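Local coordinates for sensor protein (Pseudomonas syringae pv. tomato, PDB 2R8R) that probably acts as the ATP-dependent histidine kinase KdpD of a two-component system, of which this chain is the N-terminal sensor region, at residues 20-31 against 49-58; 124-133 against 144-153. All coordinates share one frame; numbering follows the deposited sequence.

Contact 1: 20-31 against 49-58; sequences TYAMLQAAHAQL and ETEALLNGLP. With SO4 (sulfate ion), chain C.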
loop_
_atom_site.group_PDB
_atom_site.type_symbol
_atom_site.label_atom_id
_atom_site.label_comp_id
_atom_site.label_asym_id
_atom_site.label_seq_id
_atom_site.Cartn_x
_atom_site.Cartn_y
_atom_site.Cartn_z
ATOM N N THR A 20 1.951 -4.705 4.695
ATOM C CA THR A 20 0.582 -4.814 5.195
ATOM C C THR A 20 0.506 -5.399 6.593
ATOM O O THR A 20 -0.182 -4.864 7.448
ATOM C CB THR A 20 -0.276 -5.661 4.288
ATOM O OG1 THR A 20 -0.372 -4.990 3.048
ATOM C CG2 THR A 20 -1.663 -5.806 4.845
ATOM N N TYR A 21 1.250 -6.471 6.831
ATOM C CA TYR A 21 1.340 -7.048 8.158
ATOM C C TYR A 21 1.810 -5.999 9.196
ATOM O O TYR A 21 1.226 -5.897 10.282
ATOM C CB TYR A 21 2.290 -8.250 8.131
ATOM C CG TYR A 21 2.310 -9.028 9.435
ATOM C CD1 TYR A 21 1.376 -10.024 9.658
ATOM C CD2 TYR A 21 3.257 -8.788 10.426
ATOM C CE1 TYR A 21 1.353 -10.756 10.808
ATOM C CE2 TYR A 21 3.240 -9.537 11.614
ATOM C CZ TYR A 21 2.264 -10.516 11.782
ATOM O OH TYR A 21 2.163 -11.314 12.914
ATOM N N ALA A 22 2.862 -5.246 8.868
ATOM C CA ALA A 22 3.367 -4.179 9.735
ATOM C C ALA A 22 2.294 -3.122 10.030
ATOM O O ALA A 22 2.090 -2.740 11.183
ATOM C CB ALA A 22 4.631 -3.529 9.163
HETATM N N MSE A 23 1.591 -2.691 8.991
HETATM C CA MSE A 23 0.483 -1.794 9.155
HETATM C C MSE A 23 -0.626 -2.342 10.091
HETATM O O MSE A 23 -1.187 -1.572 10.901
HETATM C CB MSE A 23 -0.104 -1.398 7.798
HETATM C CG MSE A 23 -1.337 -0.489 7.945
HETATM SE SE MSE A 23 -2.193 0.049 6.291
HETATM C CE MSE A 23 -2.772 -1.718 5.644
ATOM N N LEU A 24 -0.950 -3.638 9.961
ATOM C CA LEU A 24 -2.023 -4.213 10.735
ATOM C C LEU A 24 -1.632 -4.389 12.198
ATOM O O LEU A 24 -2.484 -4.171 13.074
ATOM C CB LEU A 24 -2.518 -5.528 10.119
ATOM C CG LEU A 24 -3.228 -5.420 8.750
ATOM C CD1 LEU A 24 -3.715 -6.806 8.346
ATOM C CD2 LEU A 24 -4.382 -4.428 8.776
ATOM N N GLN A 25 -0.349 -4.730 12.457
ATOM C CA GLN A 25 0.188 -4.758 13.833
ATOM C C GLN A 25 0.227 -3.378 14.464
ATOM O O GLN A 25 -0.061 -3.229 15.646
ATOM C CB GLN A 25 1.603 -5.354 13.892
ATOM C CG GLN A 25 1.711 -6.867 13.663
ATOM C CD GLN A 25 1.104 -7.700 14.810
ATOM O OE1 GLN A 25 0.418 -7.172 15.700
ATOM N NE2 GLN A 25 1.370 -8.997 14.794
ATOM N N ALA A 26 0.576 -2.356 13.694
ATOM C CA ALA A 26 0.553 -0.987 14.212
ATOM C C ALA A 26 -0.876 -0.619 14.587
ATOM O O ALA A 26 -1.128 0.032 15.598
ATOM C CB ALA A 26 1.123 -0.006 13.200
ATOM N N ALA A 27 -1.808 -1.063 13.766
ATOM C CA ALA A 27 -3.233 -0.755 13.928
ATOM C C ALA A 27 -3.848 -1.422 15.181
ATOM O O ALA A 27 -4.690 -0.847 15.854
ATOM C CB ALA A 27 -3.971 -1.159 12.675
ATOM N N HIS A 28 -3.396 -2.628 15.480
ATOM C CA HIS A 28 -3.779 -3.354 16.690
ATOM C C HIS A 28 -3.257 -2.686 17.947
ATOM O O HIS A 28 -3.970 -2.625 18.960
ATOM C CB HIS A 28 -3.320 -4.825 16.603
ATOM C CG HIS A 28 -4.308 -5.713 15.912
ATOM N ND1 HIS A 28 -5.465 -6.150 16.523
ATOM C CD2 HIS A 28 -4.349 -6.198 14.648
ATOM C CE1 HIS A 28 -6.167 -6.878 15.674
ATOM N NE2 HIS A 28 -5.509 -6.936 14.529
ATOM N N ALA A 29 -2.034 -2.166 17.909
ATOM C CA ALA A 29 -1.535 -1.405 19.051
ATOM C C ALA A 29 -2.459 -0.233 19.291
ATOM O O ALA A 29 -2.886 -0.018 20.406
ATOM C CB ALA A 29 -0.058 -0.947 18.886
ATOM N N GLN A 30 -2.812 0.504 18.252
ATOM C CA GLN A 30 -3.766 1.600 18.397
ATOM C C GLN A 30 -5.137 1.147 18.919
ATOM O O GLN A 30 -5.729 1.812 19.772
ATOM C CB GLN A 30 -3.941 2.328 17.066
ATOM C CG GLN A 30 -2.691 3.022 16.522
ATOM C CD GLN A 30 -2.050 4.029 17.489
ATOM O OE1 GLN A 30 -0.919 3.834 17.910
ATOM N NE2 GLN A 30 -2.759 5.099 17.814
ATOM N N LEU A 31 -5.643 0.014 18.422
ATOM C CA LEU A 31 -6.953 -0.504 18.857
ATOM C C LEU A 31 -6.919 -0.762 20.370
ATOM O O LEU A 31 -7.820 -0.372 21.104
ATOM C CB LEU A 31 -7.339 -1.761 18.081
ATOM C CG LEU A 31 -8.768 -2.322 18.269
ATOM C CD1 LEU A 31 -9.864 -1.390 17.646
ATOM C CD2 LEU A 31 -8.905 -3.721 17.733
ATOM N N GLU A 49 -2.019 -15.215 8.244
ATOM C CA GLU A 49 -1.646 -14.493 9.457
ATOM C C GLU A 49 -2.114 -13.052 9.355
ATOM O O GLU A 49 -2.472 -12.436 10.353
ATOM C CB GLU A 49 -0.134 -14.575 9.750
ATOM C CG GLU A 49 0.789 -13.866 8.741
ATOM C CD GLU A 49 2.270 -13.880 9.144
ATOM O OE1 GLU A 49 2.594 -14.335 10.287
ATOM O OE2 GLU A 49 3.098 -13.435 8.310
ATOM N N THR A 50 -2.131 -12.551 8.128
ATOM C CA THR A 50 -2.563 -11.194 7.823
ATOM C C THR A 50 -4.093 -11.149 7.795
ATOM O O THR A 50 -4.718 -10.235 8.332
ATOM C CB THR A 50 -1.883 -10.731 6.495
ATOM O OG1 THR A 50 -0.459 -10.852 6.652
ATOM C CG2 THR A 50 -2.196 -9.299 6.155
ATOM N N GLU A 51 -4.698 -12.169 7.223
ATOM C CA GLU A 51 -6.135 -12.331 7.321
ATOM C C GLU A 51 -6.606 -12.408 8.805
ATOM O O GLU A 51 -7.621 -11.794 9.177
ATOM C CB GLU A 51 -6.572 -13.534 6.455
ATOM C CG GLU A 51 -8.080 -13.641 6.174
ATOM C CD GLU A 51 -8.790 -12.329 5.700
ATOM O OE1 GLU A 51 -8.620 -11.898 4.534
ATOM O OE2 GLU A 51 -9.559 -11.738 6.499
ATOM N N ALA A 52 -5.846 -13.091 9.669
ATOM C CA ALA A 52 -6.214 -13.151 11.113
ATOM C C ALA A 52 -6.055 -11.798 11.839
ATOM O O ALA A 52 -6.824 -11.491 12.745
ATOM C CB ALA A 52 -5.452 -14.258 11.847
ATOM N N LEU A 53 -5.066 -10.987 11.465
ATOM C CA LEU A 53 -4.993 -9.629 12.018
ATOM C C LEU A 53 -6.165 -8.749 11.534
ATOM O O LEU A 53 -6.779 -8.017 12.304
ATOM C CB LEU A 53 -3.648 -8.971 11.692
ATOM C CG LEU A 53 -2.454 -9.514 12.486
ATOM C CD1 LEU A 53 -1.181 -8.726 12.114
ATOM C CD2 LEU A 53 -2.751 -9.470 13.994
ATOM N N LEU A 54 -6.488 -8.841 10.258
ATOM C CA LEU A 54 -7.566 -8.059 9.716
ATOM C C LEU A 54 -8.919 -8.387 10.365
ATOM O O LEU A 54 -9.737 -7.498 10.585
ATOM C CB LEU A 54 -7.627 -8.216 8.204
ATOM C CG LEU A 54 -8.682 -7.419 7.452
ATOM C CD1 LEU A 54 -8.534 -5.915 7.750
ATOM C CD2 LEU A 54 -8.586 -7.754 5.948
ATOM N N ASN A 55 -9.151 -9.647 10.665
ATOM C CA ASN A 55 -10.421 -10.065 11.242
ATOM C C ASN A 55 -10.615 -9.626 12.686
ATOM O O ASN A 55 -11.728 -9.686 13.184
ATOM C CB ASN A 55 -10.624 -11.592 11.091
ATOM C CG ASN A 55 -11.003 -11.994 9.636
ATOM O OD1 ASN A 55 -10.742 -13.142 9.223
ATOM N ND2 ASN A 55 -11.621 -11.049 8.855
ATOM N N GLY A 56 -9.561 -9.157 13.344
ATOM C CA GLY A 56 -9.695 -8.494 14.636
ATOM C C GLY A 56 -9.940 -6.982 14.621
ATOM O O GLY A 56 -9.984 -6.353 15.681
ATOM N N LEU A 57 -10.061 -6.391 13.432
ATOM C CA LEU A 57 -10.214 -4.965 13.277
ATOM C C LEU A 57 -11.566 -4.666 12.639
ATOM O O LEU A 57 -12.029 -5.436 11.788
ATOM C CB LEU A 57 -9.101 -4.403 12.374
ATOM C CG LEU A 57 -7.663 -4.464 12.889
ATOM C CD1 LEU A 57 -6.661 -4.216 11.750
ATOM C CD2 LEU A 57 -7.454 -3.499 14.038
ATOM N N PRO A 58 -12.215 -3.554 13.041
ATOM C CA PRO A 58 -13.405 -3.156 12.320
ATOM C C PRO A 58 -13.080 -2.927 10.839
ATOM O O PRO A 58 -11.977 -2.445 10.496
ATOM C CB PRO A 58 -13.797 -1.846 13.003
ATOM C CG PRO A 58 -13.184 -1.957 14.375
ATOM C CD PRO A 58 -11.897 -2.607 14.129
HETATM S S SO4 C . 3.638 -6.781 1.503
HETATM O O1 SO4 C . 3.339 -6.900 0.102
HETATM O O2 SO4 C . 3.866 -8.024 2.167
HETATM O O3 SO4 C . 4.797 -5.883 1.467
HETATM O O4 SO4 C . 2.433 -6.294 2.189
#
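Leu53 is the knob of this contact: its side chain sits in a hole formed by Tyr21, Leu24, Gln25 and His28 on helix 20-31. Its two methyls divide the work. Leu53 CD1 lies over one face of the Tyr21 ring, 3.9 Å from the ring centroid, and also meets the amide end of Gln25. CD2 turns to the His28 ring and touches CD2 of that residue. The Tyr21 ring reaches the second helix because its CG is anti to the backbone N (chi1 -173°). Thr50 OG1 meets the edge of this ring, 3.6 Å from Tyr21 CD1. The extended chain of Glu49 crosses Tyr21 at about a right angle, and its carboxylate forms a salt bridge with Arg47.

His28 is held on two sides. His28 NE2 donates to Leu53 O at 2.8 Å, nearly in the ring plane and fairly straight (163°). Gly56 N reaches Leu53 O from the opposite face of the carbonyl plane, at 3.2 Å, so Leu53 O takes two donors, one from each segment. Leu57 CD2 stands almost over the centre of the His28 ring, 3.9 Å from its centroid. Deeper in, Leu24 packs CD1 against Thr50 CG2 and CD2 against Leu57 CD1, with Leu89 of strand 87-90 beneath.

The axes of 20-31 and 49-54 run 28° from parallel. In the first turn of helix 19-32, Thr20 N donates to sulfate O4 at 3.0 Å, while Thr20 OG1 bonds to Asp91. Lys19, Gly16 and Gly18 also bind this sulfate, an arrangement consistent with the Walker A P-loop of a P-loop NTPase fold.

Contact 2: 124-133 against 144-153; sequences VNVQHLESLN and VRETLPDWVL. With SO4 (sulfate ion), chain E.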
loop_
_atom_site.group_PDB
_atom_site.type_symbol
_atom_site.label_atom_id
_atom_site.label_comp_id
_atom_site.label_asym_id
_atom_site.label_seq_id
_atom_site.Cartn_x
_atom_site.Cartn_y
_atom_site.Cartn_z
ATOM N N VAL A 124 3.096 1.547 0.517
ATOM C CA VAL A 124 3.489 1.764 -0.841
ATOM C C VAL A 124 4.840 1.100 -1.102
ATOM O O VAL A 124 5.716 1.102 -0.226
ATOM C CB VAL A 124 3.560 3.266 -1.154
ATOM C CG1 VAL A 124 4.832 3.931 -0.513
ATOM C CG2 VAL A 124 3.455 3.512 -2.685
ATOM N N ASN A 125 4.994 0.543 -2.310
ATOM C CA ASN A 125 6.308 0.111 -2.829
ATOM C C ASN A 125 7.052 1.248 -3.506
ATOM O O ASN A 125 6.446 2.089 -4.145
ATOM C CB ASN A 125 6.169 -1.063 -3.781
ATOM C CG ASN A 125 5.821 -2.316 -3.076
ATOM O OD1 ASN A 125 4.913 -3.063 -3.481
ATOM N ND2 ASN A 125 6.491 -2.547 -1.981
ATOM N N VAL A 126 8.370 1.252 -3.369
ATOM C CA VAL A 126 9.178 2.392 -3.794
ATOM C C VAL A 126 9.089 2.692 -5.293
ATOM O O VAL A 126 9.267 3.841 -5.685
ATOM C CB VAL A 126 10.645 2.222 -3.377
ATOM C CG1 VAL A 126 11.338 1.164 -4.217
ATOM C CG2 VAL A 126 11.331 3.539 -3.469
ATOM N N GLN A 127 8.799 1.666 -6.103
ATOM C CA GLN A 127 8.734 1.774 -7.579
ATOM C C GLN A 127 7.715 2.781 -8.118
ATOM O O GLN A 127 7.843 3.267 -9.259
ATOM C CB GLN A 127 8.397 0.409 -8.198
ATOM C CG GLN A 127 7.055 -0.131 -7.753
ATOM C CD GLN A 127 6.780 -1.545 -8.199
ATOM O OE1 GLN A 127 6.301 -1.719 -9.319
ATOM N NE2 GLN A 127 7.044 -2.573 -7.318
ATOM N N HIS A 128 6.696 3.069 -7.303
ATOM C CA HIS A 128 5.599 3.939 -7.690
ATOM C C HIS A 128 5.927 5.403 -7.649
ATOM O O HIS A 128 5.256 6.196 -8.282
ATOM C CB HIS A 128 4.363 3.645 -6.841
ATOM C CG HIS A 128 3.874 2.243 -6.989
ATOM N ND1 HIS A 128 3.186 1.805 -8.105
ATOM C CD2 HIS A 128 4.019 1.167 -6.184
ATOM C CE1 HIS A 128 2.903 0.526 -7.964
ATOM N NE2 HIS A 128 3.399 0.114 -6.806
ATOM N N LEU A 129 6.977 5.781 -6.949
ATOM C CA LEU A 129 7.363 7.183 -6.915
ATOM C C LEU A 129 7.698 7.724 -8.314
ATOM O O LEU A 129 8.520 7.134 -9.016
ATOM C CB LEU A 129 8.549 7.381 -5.978
ATOM C CG LEU A 129 8.178 7.192 -4.505
ATOM C CD1 LEU A 129 9.428 7.292 -3.644
ATOM C CD2 LEU A 129 7.113 8.235 -4.085
ATOM N N GLU A 130 7.085 8.861 -8.676
ATOM C CA GLU A 130 7.295 9.500 -9.988
ATOM C C GLU A 130 8.763 9.677 -10.397
ATOM O O GLU A 130 9.163 9.269 -11.486
ATOM C CB GLU A 130 6.600 10.867 -10.036
ATOM C CG GLU A 130 5.268 10.859 -10.748
ATOM C CD GLU A 130 4.498 12.168 -10.580
ATOM O OE1 GLU A 130 5.090 13.216 -10.225
ATOM O OE2 GLU A 130 3.276 12.133 -10.793
ATOM N N SER A 131 9.549 10.279 -9.500
ATOM C CA SER A 131 10.985 10.515 -9.711
ATOM C C SER A 131 11.795 9.268 -10.080
ATOM O O SER A 131 12.855 9.385 -10.690
ATOM C CB SER A 131 11.588 11.110 -8.448
ATOM O OG SER A 131 11.438 10.202 -7.364
ATOM N N LEU A 132 11.289 8.090 -9.702
ATOM C CA LEU A 132 11.968 6.795 -9.873
ATOM C C LEU A 132 11.401 5.935 -11.034
ATOM O O LEU A 132 11.882 4.819 -11.244
ATOM C CB LEU A 132 11.860 5.998 -8.540
ATOM C CG LEU A 132 12.576 6.575 -7.298
ATOM C CD1 LEU A 132 12.421 5.692 -6.038
ATOM C CD2 LEU A 132 14.082 6.824 -7.598
ATOM N N ASN A 133 10.394 6.427 -11.772
ATOM C CA ASN A 133 9.681 5.598 -12.791
ATOM C C ASN A 133 10.629 5.024 -13.859
ATOM O O ASN A 133 10.605 3.818 -14.133
ATOM C CB ASN A 133 8.552 6.406 -13.484
ATOM C CG ASN A 133 7.549 5.518 -14.265
ATOM O OD1 ASN A 133 7.613 5.399 -15.512
ATOM N ND2 ASN A 133 6.603 4.921 -13.540
ATOM N N VAL A 144 6.029 0.997 -14.869
ATOM C CA VAL A 144 5.196 1.295 -13.693
ATOM C C VAL A 144 4.072 2.231 -14.105
ATOM O O VAL A 144 4.303 3.405 -14.364
ATOM C CB VAL A 144 6.015 1.872 -12.518
ATOM C CG1 VAL A 144 5.105 2.066 -11.256
ATOM C CG2 VAL A 144 7.201 0.949 -12.224
ATOM N N ARG A 145 2.858 1.697 -14.161
ATOM C CA ARG A 145 1.695 2.445 -14.621
ATOM C C ARG A 145 0.945 3.235 -13.532
ATOM O O ARG A 145 0.343 4.256 -13.835
ATOM C CB ARG A 145 0.710 1.498 -15.306
ATOM C CG ARG A 145 1.240 0.952 -16.608
ATOM C CD ARG A 145 0.423 -0.217 -17.093
ATOM N NE ARG A 145 1.187 -0.976 -18.069
ATOM C CZ ARG A 145 1.374 -0.616 -19.329
ATOM N NH1 ARG A 145 0.849 0.493 -19.808
ATOM N NH2 ARG A 145 2.097 -1.385 -20.116
ATOM N N GLU A 146 0.935 2.736 -12.296
ATOM C CA GLU A 146 0.338 3.476 -11.172
ATOM C C GLU A 146 1.490 4.231 -10.485
ATOM O O GLU A 146 2.365 3.620 -9.875
ATOM C CB GLU A 146 -0.377 2.519 -10.199
ATOM C CG GLU A 146 -1.663 1.849 -10.744
ATOM C CD GLU A 146 -2.374 0.990 -9.704
ATOM O OE1 GLU A 146 -1.648 0.204 -9.026
ATOM O OE2 GLU A 146 -3.634 1.070 -9.553
ATOM N N THR A 147 1.510 5.546 -10.617
ATOM C CA THR A 147 2.542 6.365 -10.003
ATOM C C THR A 147 1.969 7.276 -8.895
ATOM O O THR A 147 0.752 7.491 -8.788
ATOM C CB THR A 147 3.247 7.268 -11.022
ATOM O OG1 THR A 147 2.270 8.130 -11.607
ATOM C CG2 THR A 147 3.985 6.467 -12.118
ATOM N N LEU A 148 2.889 7.782 -8.076
ATOM C CA LEU A 148 2.601 8.626 -6.896
ATOM C C LEU A 148 3.516 9.863 -6.944
ATOM O O LEU A 148 4.719 9.739 -7.138
ATOM C CB LEU A 148 2.855 7.825 -5.600
ATOM C CG LEU A 148 2.568 8.544 -4.289
ATOM C CD1 LEU A 148 1.019 8.672 -4.117
ATOM C CD2 LEU A 148 3.277 7.880 -3.078
ATOM N N PRO A 149 2.944 11.066 -6.829
ATOM C CA PRO A 149 3.854 12.210 -6.770
ATOM C C PRO A 149 4.685 12.122 -5.513
ATOM O O PRO A 149 4.163 11.766 -4.425
ATOM C CB PRO A 149 2.915 13.436 -6.758
ATOM C CG PRO A 149 1.633 12.943 -7.314
ATOM C CD PRO A 149 1.541 11.500 -6.809
ATOM N N ASP A 150 5.973 12.401 -5.663
ATOM C CA ASP A 150 6.895 12.289 -4.542
ATOM C C ASP A 150 6.431 13.108 -3.324
ATOM O O ASP A 150 6.567 12.664 -2.190
ATOM C CB ASP A 150 8.288 12.705 -4.973
ATOM C CG ASP A 150 8.866 11.776 -6.021
ATOM O OD1 ASP A 150 8.159 11.503 -7.009
ATOM O OD2 ASP A 150 10.024 11.324 -5.853
ATOM N N TRP A 151 5.857 14.283 -3.574
ATOM C CA TRP A 151 5.410 15.182 -2.502
ATOM C C TRP A 151 4.344 14.576 -1.592
ATOM O O TRP A 151 4.285 14.925 -0.427
ATOM C CB TRP A 151 4.956 16.548 -3.054
ATOM C CG TRP A 151 3.683 16.495 -3.820
ATOM C CD1 TRP A 151 3.552 16.474 -5.162
ATOM C CD2 TRP A 151 2.347 16.428 -3.275
ATOM N NE1 TRP A 151 2.222 16.417 -5.505
ATOM C CE2 TRP A 151 1.460 16.384 -4.369
ATOM C CE3 TRP A 151 1.820 16.442 -1.970
ATOM C CZ2 TRP A 151 0.072 16.341 -4.207
ATOM C CZ3 TRP A 151 0.446 16.403 -1.802
ATOM C CH2 TRP A 151 -0.415 16.352 -2.910
ATOM N N VAL A 152 3.536 13.647 -2.097
ATOM C CA VAL A 152 2.524 12.959 -1.268
ATOM C C VAL A 152 3.217 12.183 -0.143
ATOM O O VAL A 152 2.799 12.220 1.047
ATOM C CB VAL A 152 1.588 12.029 -2.081
ATOM C CG1 VAL A 152 0.726 11.194 -1.149
ATOM C CG2 VAL A 152 0.681 12.823 -2.965
ATOM N N LEU A 153 4.303 11.517 -0.511
ATOM C CA LEU A 153 5.098 10.784 0.475
ATOM C C LEU A 153 5.980 11.695 1.347
ATOM O O LEU A 153 6.115 11.451 2.543
ATOM C CB LEU A 153 5.916 9.695 -0.229
ATOM C CG LEU A 153 6.776 8.814 0.659
ATOM C CD1 LEU A 153 6.939 7.479 0.040
ATOM C CD2 LEU A 153 8.143 9.480 0.845
HETATM S S SO4 E . 4.794 -3.593 -19.576
HETATM O O1 SO4 E . 4.258 -4.802 -20.179
HETATM O O2 SO4 E . 6.175 -3.739 -19.153
HETATM O O3 SO4 E . 4.802 -2.482 -20.553
HETATM O O4 SO4 E . 3.949 -3.367 -18.411
HETATM O O HOH W 1 1.527 10.354 -10.051
HETATM O O HOH W 2 6.771 3.227 -16.705
#
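His128 and Leu148 begin the tight part of this contact, where the two backbones run close together. Leu148 N donates to His128 O at 2.9 Å, and Glu130 N donates to Leu148 O at 3.0 Å, making a single beta bridge at Leu129. The His128 ring adds a third bond: His128 ND1 gives its hydrogen to Glu146 O at 2.7 Å, almost in the ring plane and at 163°. Leu129 and Leu148 lie side by side, pointing the same way, with their CD2 methyls in contact. Leu153 CD1 closes this apolar patch against Leu129 and Val124.

At one end, Asn133 ND2 donates to Val144 O at 2.9 Å, within its own amide plane, and a water donates to Asn133 OD1 and weakly accepts from Val144 N. At the other, Asp150 OD1 accepts a hydrogen bond from Ser131 N at 3.1 Å, through its syn lone pair.

The outer side is looser and wetter. Glu130 extends past Pro149, and another water links its OE2 to Thr147 OG1.

Beneath, Val124 belongs to strand 119-125 and pairs with strand 7-12. Leu129 also touches Thr207 of helix 194-209, while Leu148 and Pro149 rest on Trp107 of helix 106-115.

Overall arrangement
Contacts 1 and 2 lie on opposite sides of the chain's centre, their centres about 25 Å apart, and they share no segment. Both are partly buried, but contact 2 sits nearer the middle of the chain. Contact 1 joins helix 20-31 to a second helix and the turn that follows it, mainly through apolar and ring packing. In contact 2, mostly loop backbones meet, and hydrogen bonds to main-chain atoms predominate. A histidine donates to a backbone carbonyl in each. The parallel sheet connects them: helix 20-31 packs on strands 7-12, 87-90 and 119-125, and the last of these runs into contact 2. Contact 1 includes the probable P-loop threonine; Val124 of contact 2 lies near that loop without touching it.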